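Side-chain contact in aminoglycoside phosphotransferase (Mycobacterium smegmatis, PDB 6EF6), which phosphorylates (S)-1-amino-2-propanol, acting as the kinase of the aminoacetone utilization microcompartment: residues N54-V59 against Q65-V70. Numbering follows the deposited sequence.
Sequences NATYLV and QSILRV. With BEZ (benzoic acid), chain B.
T56 and I67 press methyl against methyl, CG2 to CG2 at a tight 3.4 Å, on the ligand side of a hairpin in the five-stranded antiparallel sheet, as in the N-terminal lobe of kinase-like phosphotransferases. In T56 the methyl lies anti to the backbone N, which turns it to I67 and leaves OG1 near the ligand, yet with no hydrogen-bonding partner in the model. I67 sends CD1 on to C4 of benzoic acid, 3.5 Å away. R69 runs extended to CG and CD, then bends at chi3 (76°), bringing NH1 to ligand O1 at 2.9 Å; the N-H...O angle of 137° makes this bond rather bent, and O1 lies at the guanidinium edge, near its plane. NH2 forms a salt bridge with E84. On the reverse face, Y57 meets V70 CG2 with its ring edge, CE1 at 4.1 Å, and V59 CG2 rests on L68 CB, while helix 28-35 covers Y57, L68 and V70. S66 OG, beside V59 CB, is hydrogen-bonded to H128 NE2 and H64 NE2. V70 N donates a straight bond to A55 O; the return bond is weak, and a water bridges A55 N and V70 O. The hairpin thus offers an apolar wall and grips what is probably a carboxylate through R69, with E84 probably steadying the arginine and tempering its charge.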
loop_
_atom_site.group_PDB
_atom_site.type_symbol
_atom_site.label_atom_id
_atom_site.label_comp_id
_atom_site.label_asym_id
_atom_site.label_seq_id
_atom_site.Cartn_x
_atom_site.Cartn_y
_atom_site.Cartn_z
ATOM N N ASN A 54 5.801 6.004 6.753
ATOM C CA ASN A 54 7.119 6.226 7.322
ATOM C C ASN A 54 7.582 7.624 6.924
ATOM O O ASN A 54 7.084 8.218 5.957
ATOM C CB ASN A 54 8.092 5.165 6.779
ATOM C CG ASN A 54 7.609 3.744 7.055
ATOM O OD1 ASN A 54 7.418 3.354 8.196
ATOM N ND2 ASN A 54 7.346 2.993 6.004
ATOM N N ALA A 55 8.531 8.158 7.675
ATOM C CA ALA A 55 9.123 9.447 7.335
ATOM C C ALA A 55 10.127 9.227 6.210
ATOM O O ALA A 55 11.096 8.489 6.382
ATOM C CB ALA A 55 9.799 10.032 8.573
ATOM N N THR A 56 9.901 9.855 5.059
ATOM C CA THR A 56 10.753 9.704 3.886
ATOM C C THR A 56 11.275 11.073 3.471
ATOM O O THR A 56 10.514 12.045 3.461
ATOM C CB THR A 56 9.944 9.057 2.755
ATOM O OG1 THR A 56 9.541 7.729 3.157
ATOM C CG2 THR A 56 10.777 8.943 1.469
ATOM N N TYR A 57 12.583 11.169 3.231
ATOM C CA TYR A 57 13.256 12.445 3.024
ATOM C C TYR A 57 13.992 12.460 1.696
ATOM O O TYR A 57 14.660 11.486 1.324
ATOM C CB TYR A 57 14.298 12.700 4.113
ATOM C CG TYR A 57 13.725 12.790 5.511
ATOM C CD1 TYR A 57 13.575 11.656 6.288
ATOM C CD2 TYR A 57 13.324 14.015 6.050
ATOM C CE1 TYR A 57 13.059 11.729 7.562
ATOM C CE2 TYR A 57 12.795 14.088 7.321
ATOM C CZ TYR A 57 12.668 12.937 8.073
ATOM O OH TYR A 57 12.127 13.039 9.330
ATOM N N LEU A 58 13.902 13.589 1.004
ATOM C CA LEU A 58 14.773 13.866 -0.129
ATOM C C LEU A 58 16.100 14.357 0.413
ATOM O O LEU A 58 16.141 15.358 1.137
ATOM C CB LEU A 58 14.143 14.928 -1.021
ATOM C CG LEU A 58 15.056 15.442 -2.146
ATOM C CD1 LEU A 58 15.437 14.273 -3.068
ATOM C CD2 LEU A 58 14.373 16.550 -2.936
ATOM N N VAL A 59 17.180 13.661 0.068
ATOM C CA VAL A 59 18.530 14.010 0.512
ATOM C C VAL A 59 19.226 14.740 -0.626
ATOM O O VAL A 59 19.334 14.202 -1.736
ATOM C CB VAL A 59 19.330 12.740 0.863
ATOM C CG1 VAL A 59 20.752 13.102 1.321
ATOM C CG2 VAL A 59 18.630 11.910 1.912
ATOM N N GLN A 65 21.116 13.678 -5.445
ATOM C CA GLN A 65 19.815 13.488 -4.817
ATOM C C GLN A 65 19.627 12.015 -4.502
ATOM O O GLN A 65 20.057 11.157 -5.275
ATOM C CB GLN A 65 18.679 13.912 -5.744
ATOM C CG GLN A 65 18.565 15.410 -5.943
ATOM C CD GLN A 65 17.379 15.775 -6.820
ATOM O OE1 GLN A 65 17.161 15.165 -7.860
ATOM N NE2 GLN A 65 16.611 16.763 -6.400
ATOM N N SER A 66 19.003 11.730 -3.360
ATOM C CA SER A 66 18.604 10.370 -3.006
ATOM C C SER A 66 17.477 10.441 -1.982
ATOM O O SER A 66 17.033 11.523 -1.607
ATOM C CB SER A 66 19.806 9.529 -2.545
ATOM O OG SER A 66 20.475 10.122 -1.438
ATOM N N ILE A 67 16.966 9.275 -1.592
ATOM C CA ILE A 67 15.789 9.184 -0.738
ATOM C C ILE A 67 16.086 8.335 0.490
ATOM O O ILE A 67 16.555 7.193 0.375
ATOM C CB ILE A 67 14.576 8.637 -1.509
ATOM C CG1 ILE A 67 14.175 9.673 -2.569
ATOM C CG2 ILE A 67 13.445 8.367 -0.550
ATOM C CD1 ILE A 67 13.208 9.150 -3.589
ATOM N N LEU A 68 15.791 8.870 1.667
ATOM C CA LEU A 68 16.019 8.143 2.910
ATOM C C LEU A 68 14.678 7.824 3.574
ATOM O O LEU A 68 13.892 8.738 3.858
ATOM C CB LEU A 68 16.903 8.981 3.839
ATOM C CG LEU A 68 17.470 8.274 5.045
ATOM C CD1 LEU A 68 18.499 7.250 4.646
ATOM C CD2 LEU A 68 18.118 9.327 5.965
ATOM N N ARG A 69 14.403 6.547 3.819
ATOM C CA ARG A 69 13.170 6.107 4.466
ATOM C C ARG A 69 13.444 5.700 5.917
ATOM O O ARG A 69 14.181 4.735 6.164
ATOM C CB ARG A 69 12.589 4.915 3.701
ATOM C CG ARG A 69 11.319 4.337 4.297
ATOM C CD ARG A 69 10.791 3.211 3.407
ATOM N NE ARG A 69 11.560 1.996 3.573
ATOM C CZ ARG A 69 11.292 0.861 2.924
ATOM N NH1 ARG A 69 10.331 0.813 1.994
ATOM N NH2 ARG A 69 11.977 -0.215 3.232
ATOM N N VAL A 70 12.840 6.402 6.872
ATOM C CA VAL A 70 12.972 6.080 8.295
ATOM C C VAL A 70 11.725 5.302 8.723
ATOM O O VAL A 70 10.617 5.842 8.746
ATOM C CB VAL A 70 13.156 7.342 9.147
ATOM C CG1 VAL A 70 13.225 6.988 10.650
ATOM C CG2 VAL A 70 14.424 8.097 8.752
HETATM C C BEZ B . 9.411 4.109 0.194
HETATM O O1 BEZ B . 9.523 2.884 0.153
HETATM O O2 BEZ B . 8.801 4.646 1.162
HETATM C C1 BEZ B . 10.001 4.912 -0.915
HETATM C C2 BEZ B . 9.574 6.206 -1.147
HETATM C C3 BEZ B . 10.139 6.938 -2.184
HETATM C C4 BEZ B . 11.115 6.366 -2.989
HETATM C C5 BEZ B . 11.543 5.063 -2.749
HETATM C C6 BEZ B . 10.975 4.341 -1.721
HETATM O O HOH W 1 8.922 7.088 10.547
#